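Local atomic coordinates of GDSL-like protein (Collinsella aerofaciens ATCC 25986, PDB entry 7BXD), a protein that probably hydrolyses acyl esters as a member of the GDSL-like, SGNH-hydrolase family of lipases and acylhydrolases. Residues H125-G129 and Y179-E185; V148-K154 and V192-Y198. All blocks are in the same frame, centred on the assembly; numbering follows the deposited sequence.

Contact 1: residues H125-G129 and Y179-E185; sequences HEFYG and YVRAMLE
In the alpha/beta fold of this SGNH hydrolase, two neighbouring helices pack here through aromatic side chains: the first turn of helix 127-141, with Glu126 at its N-cap position, meets the middle of helix 176-189. The CA atoms come nearest at Tyr128 and Ala182, 6.0 Å apart, and at Phe127 and Tyr179, 7.3 Å. Small Ala182 makes the hollow. The Tyr128 ring (chi1 m) lies across it, with Ala182 CB 3.5 Å from the ring centroid and 16° off the normal, a CH-pi contact. Phe127 (chi1 t) is the bump: the edge of Tyr179 (chi1 m) covers one face of its ring in a T-shaped pair, centroids 5.2 Å apart and planes at 73°, and the ring edge meets Ala182 (Phe127 CD2 to Ala182 CB 3.9 Å) and Met183 (Phe127 CZ to Met183 CE 4.2 Å). The Tyr179 hydroxyl is hydrogen-bonded outside the pair, to Val114 O. One helical turn beyond Tyr128's hollow, Glu185 OE1 (chi1 m, chi2 t) accepts a hydrogen bond from Tyr128 OH, 2.6 Å away.

Contact 2: residues V148-K154 and V192-Y198; sequences VFMTPCK and VPVIDLY
Two parallel strands lie side by side at one edge of the five-stranded sheet of the SGNH-hydrolase fold, their segments running 17° apart. Val192 opens 192-198, its CG1 4.0 Å from Phe149 CD1. Pro193 O accepts a hydrogen bond from Phe149 N at 3.0 Å. Val194 pairs with Phe149, side chains on one face. Ile195 pairs with Met150 on the other face, with Ile195 CD1 3.9 Å from Met150 SD; Ile195 N donates to Phe149 O (2.9 Å) and Ile195 O accepts from Thr151 N (3.2 Å), the alternation expected of parallel pairing. Asp196, centre of an inverse gamma turn, N-caps helix 197-200, its OD1 accepting from Ala199 N and from Thr151 OG1 (2.7 Å). Leu197 (chi1 m) packs its CB on Cys153 SG at 3.7 Å. Tyr198 N donates to Thr151 OG1 (chi1 p) at 2.9 Å, so this hydroxyl bridges cap and helix. Lys154 NZ lies 3.5 Å from the Tyr198 (chi1 t) ring centroid, a cation-pi contact, and donates to Tyr198 O at 2.8 Å.

Overall arrangement
From the N terminus, the chain enters contact 1 at 125-129, follows helix 127-141 into strand 146-150, and so reaches 148-154, the first half of contact 2. It next forms helix 176-189, whose 179-185 closes contact 1 over 49 intervening residues; 192-198 then closes contact 2 over 37. The two closures therefore cross. Between the paired parallel strands lies helix 176-189, making a beta-alpha-beta crossover, and contact 1 joins that helix to helix 127-141. The centres of the two contacts are about 12 Å apart, yet they touch: Val180 CG2 packs on Tyr198 CG (3.6 Å), Leu184 CD2 on Val194 CG1 (3.7 Å) and Met183 SD on Phe149 CD2 (3.9 Å), which lays helix 176-189 against the strands and the start of helix 197-200.

Contact 1: residues H125-G129 and Y179-E185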
# COMPACT_ATOMS: atom_id res chain seq x y z
N HIS A 125 3.99 -7.81 -15.33
CA HIS A 125 4.40 -8.93 -14.48
C HIS A 125 5.69 -8.64 -13.70
O HIS A 125 6.05 -9.45 -12.84
CB HIS A 125 4.63 -10.19 -15.33
CG HIS A 125 3.41 -10.65 -16.03
ND1 HIS A 125 3.05 -10.15 -17.27
CD2 HIS A 125 2.45 -11.54 -15.69
CE1 HIS A 125 1.94 -10.75 -17.67
NE2 HIS A 125 1.54 -11.57 -16.72
N GLU A 126 6.41 -7.57 -14.02
CA GLU A 126 7.59 -7.18 -13.26
C GLU A 126 7.18 -6.04 -12.33
O GLU A 126 6.30 -5.25 -12.66
CB GLU A 126 8.71 -6.70 -14.18
CG GLU A 126 9.38 -7.80 -14.99
CD GLU A 126 10.47 -7.28 -15.92
OE1 GLU A 126 10.50 -6.08 -16.25
OE2 GLU A 126 11.30 -8.13 -16.38
N PHE A 127 7.83 -5.94 -11.16
CA PHE A 127 7.44 -4.90 -10.22
C PHE A 127 7.62 -3.51 -10.81
O PHE A 127 6.73 -2.66 -10.69
CB PHE A 127 8.21 -5.04 -8.92
CG PHE A 127 7.60 -4.24 -7.81
CD1 PHE A 127 6.37 -4.61 -7.25
CD2 PHE A 127 8.27 -3.13 -7.29
CE1 PHE A 127 5.83 -3.88 -6.22
CE2 PHE A 127 7.71 -2.41 -6.26
CZ PHE A 127 6.49 -2.79 -5.72
N TYR A 128 8.79 -3.24 -11.40
CA TYR A 128 9.00 -1.92 -12.01
C TYR A 128 7.92 -1.62 -13.03
O TYR A 128 7.43 -0.48 -13.12
CB TYR A 128 10.38 -1.80 -12.68
CG TYR A 128 11.54 -1.42 -11.78
CD1 TYR A 128 11.79 -0.08 -11.47
CD2 TYR A 128 12.43 -2.38 -11.30
CE1 TYR A 128 12.88 0.30 -10.72
CE2 TYR A 128 13.52 -2.01 -10.53
CZ TYR A 128 13.74 -0.68 -10.23
OH TYR A 128 14.82 -0.34 -9.43
N GLY A 129 7.59 -2.60 -13.88
CA GLY A 129 6.62 -2.37 -14.93
C GLY A 129 5.22 -2.20 -14.41
O GLY A 129 4.43 -1.44 -14.98
N TYR A 179 12.27 -3.84 -3.48
CA TYR A 179 10.96 -3.45 -4.00
C TYR A 179 10.65 -2.00 -3.63
O TYR A 179 10.12 -1.24 -4.46
CB TYR A 179 9.87 -4.41 -3.49
CG TYR A 179 10.01 -5.81 -4.05
CD1 TYR A 179 10.96 -6.71 -3.53
CD2 TYR A 179 9.23 -6.21 -5.13
CE1 TYR A 179 11.11 -7.97 -4.08
CE2 TYR A 179 9.39 -7.49 -5.71
CZ TYR A 179 10.34 -8.36 -5.17
OH TYR A 179 10.52 -9.62 -5.68
N VAL A 180 10.95 -1.59 -2.39
CA VAL A 180 10.74 -0.20 -2.00
C VAL A 180 11.54 0.73 -2.90
O VAL A 180 11.02 1.75 -3.38
CB VAL A 180 11.06 0.00 -0.51
CG1 VAL A 180 10.95 1.45 -0.14
CG2 VAL A 180 10.10 -0.85 0.38
N ARG A 181 12.82 0.41 -3.14
CA ARG A 181 13.65 1.27 -3.99
C ARG A 181 13.06 1.35 -5.38
O ARG A 181 13.05 2.43 -5.99
CB ARG A 181 15.07 0.70 -4.04
CG ARG A 181 15.91 1.07 -2.84
CD ARG A 181 17.42 0.83 -3.11
NE ARG A 181 17.71 -0.52 -3.60
CZ ARG A 181 17.89 -1.60 -2.84
NH1 ARG A 181 17.84 -1.50 -1.52
NH2 ARG A 181 18.13 -2.77 -3.42
N ALA A 182 12.60 0.22 -5.92
CA ALA A 182 12.00 0.25 -7.26
C ALA A 182 10.80 1.19 -7.29
O ALA A 182 10.63 1.99 -8.22
CB ALA A 182 11.59 -1.16 -7.66
N MET A 183 9.92 1.09 -6.28
CA MET A 183 8.76 1.97 -6.21
C MET A 183 9.19 3.42 -6.18
O MET A 183 8.63 4.26 -6.89
CB MET A 183 7.94 1.64 -4.96
CG MET A 183 6.72 2.55 -4.79
SD MET A 183 5.70 2.11 -3.36
CE MET A 183 4.93 0.64 -3.95
N LEU A 184 10.19 3.74 -5.34
CA LEU A 184 10.65 5.12 -5.26
C LEU A 184 11.21 5.62 -6.59
O LEU A 184 11.03 6.79 -6.96
CB LEU A 184 11.70 5.28 -4.15
CG LEU A 184 11.15 5.04 -2.73
CD1 LEU A 184 12.26 5.09 -1.72
CD2 LEU A 184 10.08 6.02 -2.36
N GLU A 185 11.93 4.76 -7.33
CA GLU A 185 12.51 5.18 -8.61
C GLU A 185 11.42 5.44 -9.65
O GLU A 185 11.53 6.41 -10.43
CB GLU A 185 13.50 4.13 -9.09
CG GLU A 185 14.77 4.11 -8.23
CD GLU A 185 15.71 2.99 -8.59
OE1 GLU A 185 15.43 2.23 -9.54
OE2 GLU A 185 16.76 2.87 -7.93

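Contact 2: residues V148-K154 and V192-Y198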
# COMPACT_ATOMS: atom_id res chain seq x y z
N VAL A 148 -0.73 9.80 -4.70
CA VAL A 148 0.29 9.65 -3.67
C VAL A 148 0.51 8.16 -3.49
O VAL A 148 -0.45 7.40 -3.31
CB VAL A 148 -0.16 10.29 -2.33
CG1 VAL A 148 0.88 10.10 -1.26
CG2 VAL A 148 -0.51 11.77 -2.48
N PHE A 149 1.77 7.73 -3.51
CA PHE A 149 2.10 6.34 -3.20
C PHE A 149 2.57 6.27 -1.75
O PHE A 149 3.22 7.19 -1.24
CB PHE A 149 3.20 5.77 -4.11
CG PHE A 149 2.68 5.06 -5.32
CD1 PHE A 149 1.93 5.74 -6.29
CD2 PHE A 149 2.90 3.69 -5.49
CE1 PHE A 149 1.44 5.05 -7.40
CE2 PHE A 149 2.42 3.02 -6.62
CZ PHE A 149 1.69 3.70 -7.57
N MET A 150 2.27 5.15 -1.09
CA MET A 150 2.81 4.85 0.23
C MET A 150 3.59 3.56 0.14
O MET A 150 3.09 2.55 -0.34
CB MET A 150 1.67 4.73 1.28
CG MET A 150 0.73 5.92 1.22
SD MET A 150 -0.21 6.25 2.73
CE MET A 150 -1.14 4.72 2.86
N THR A 151 4.84 3.60 0.57
CA THR A 151 5.67 2.40 0.51
C THR A 151 5.14 1.33 1.47
O THR A 151 4.55 1.66 2.50
CB THR A 151 7.12 2.74 0.82
OG1 THR A 151 7.13 3.40 2.10
CG2 THR A 151 7.76 3.64 -0.24
N PRO A 152 5.32 0.05 1.13
CA PRO A 152 4.74 -1.02 1.95
C PRO A 152 5.40 -1.10 3.31
O PRO A 152 6.64 -1.01 3.43
CB PRO A 152 5.04 -2.29 1.13
CG PRO A 152 6.23 -1.91 0.23
CD PRO A 152 5.96 -0.46 -0.10
N CYS A 153 4.57 -1.28 4.36
CA CYS A 153 5.12 -1.35 5.71
C CYS A 153 6.00 -2.59 5.88
O CYS A 153 5.86 -3.61 5.20
CB CYS A 153 3.99 -1.39 6.74
SG CYS A 153 3.18 0.24 6.86
N LYS A 154 6.89 -2.51 6.87
CA LYS A 154 7.69 -3.67 7.25
C LYS A 154 6.83 -4.77 7.88
O LYS A 154 5.72 -4.54 8.38
CB LYS A 154 8.80 -3.24 8.20
CG LYS A 154 9.87 -2.41 7.47
CD LYS A 154 11.13 -2.23 8.30
CE LYS A 154 12.29 -1.56 7.55
NZ LYS A 154 12.02 -0.10 7.32
N VAL A 192 5.94 11.69 -8.53
CA VAL A 192 4.82 11.33 -7.65
C VAL A 192 5.17 11.48 -6.17
O VAL A 192 6.13 10.85 -5.71
CB VAL A 192 4.35 9.89 -7.93
CG1 VAL A 192 3.29 9.44 -6.95
CG2 VAL A 192 3.80 9.78 -9.34
N PRO A 193 4.40 12.23 -5.38
CA PRO A 193 4.66 12.28 -3.93
C PRO A 193 4.55 10.91 -3.28
O PRO A 193 3.70 10.08 -3.65
CB PRO A 193 3.56 13.23 -3.44
CG PRO A 193 3.20 14.06 -4.63
CD PRO A 193 3.29 13.12 -5.78
N VAL A 194 5.40 10.69 -2.27
CA VAL A 194 5.47 9.42 -1.55
C VAL A 194 5.39 9.67 -0.05
O VAL A 194 6.06 10.57 0.47
CB VAL A 194 6.78 8.66 -1.88
CG1 VAL A 194 6.91 7.40 -1.04
CG2 VAL A 194 6.82 8.31 -3.37
N ILE A 195 4.59 8.86 0.65
CA ILE A 195 4.64 8.77 2.11
C ILE A 195 5.37 7.47 2.44
O ILE A 195 4.89 6.39 2.09
CB ILE A 195 3.22 8.77 2.72
CG1 ILE A 195 2.45 10.02 2.31
CG2 ILE A 195 3.32 8.61 4.26
CD1 ILE A 195 0.97 9.97 2.59
N ASP A 196 6.54 7.58 3.07
CA ASP A 196 7.42 6.42 3.21
C ASP A 196 7.08 5.68 4.51
O ASP A 196 7.78 5.78 5.53
CB ASP A 196 8.88 6.84 3.14
CG ASP A 196 9.82 5.66 2.96
OD1 ASP A 196 9.40 4.48 3.06
OD2 ASP A 196 11.02 5.93 2.76
N LEU A 197 5.97 4.92 4.47
CA LEU A 197 5.56 4.11 5.62
C LEU A 197 6.51 2.95 5.88
O LEU A 197 6.67 2.55 7.05
CB LEU A 197 4.14 3.57 5.44
CG LEU A 197 3.03 4.63 5.40
CD1 LEU A 197 1.68 3.92 5.21
CD2 LEU A 197 3.03 5.55 6.63
N TYR A 198 7.16 2.43 4.83
CA TYR A 198 8.21 1.44 5.04
C TYR A 198 9.22 1.93 6.08
O TYR A 198 9.59 1.20 7.01
CB TYR A 198 8.90 1.16 3.71
CG TYR A 198 10.08 0.22 3.83
CD1 TYR A 198 9.92 -1.17 3.98
CD2 TYR A 198 11.40 0.72 3.78
CE1 TYR A 198 11.03 -2.02 4.04
CE2 TYR A 198 12.50 -0.12 3.83
CZ TYR A 198 12.33 -1.48 3.98
OH TYR A 198 13.41 -2.32 4.09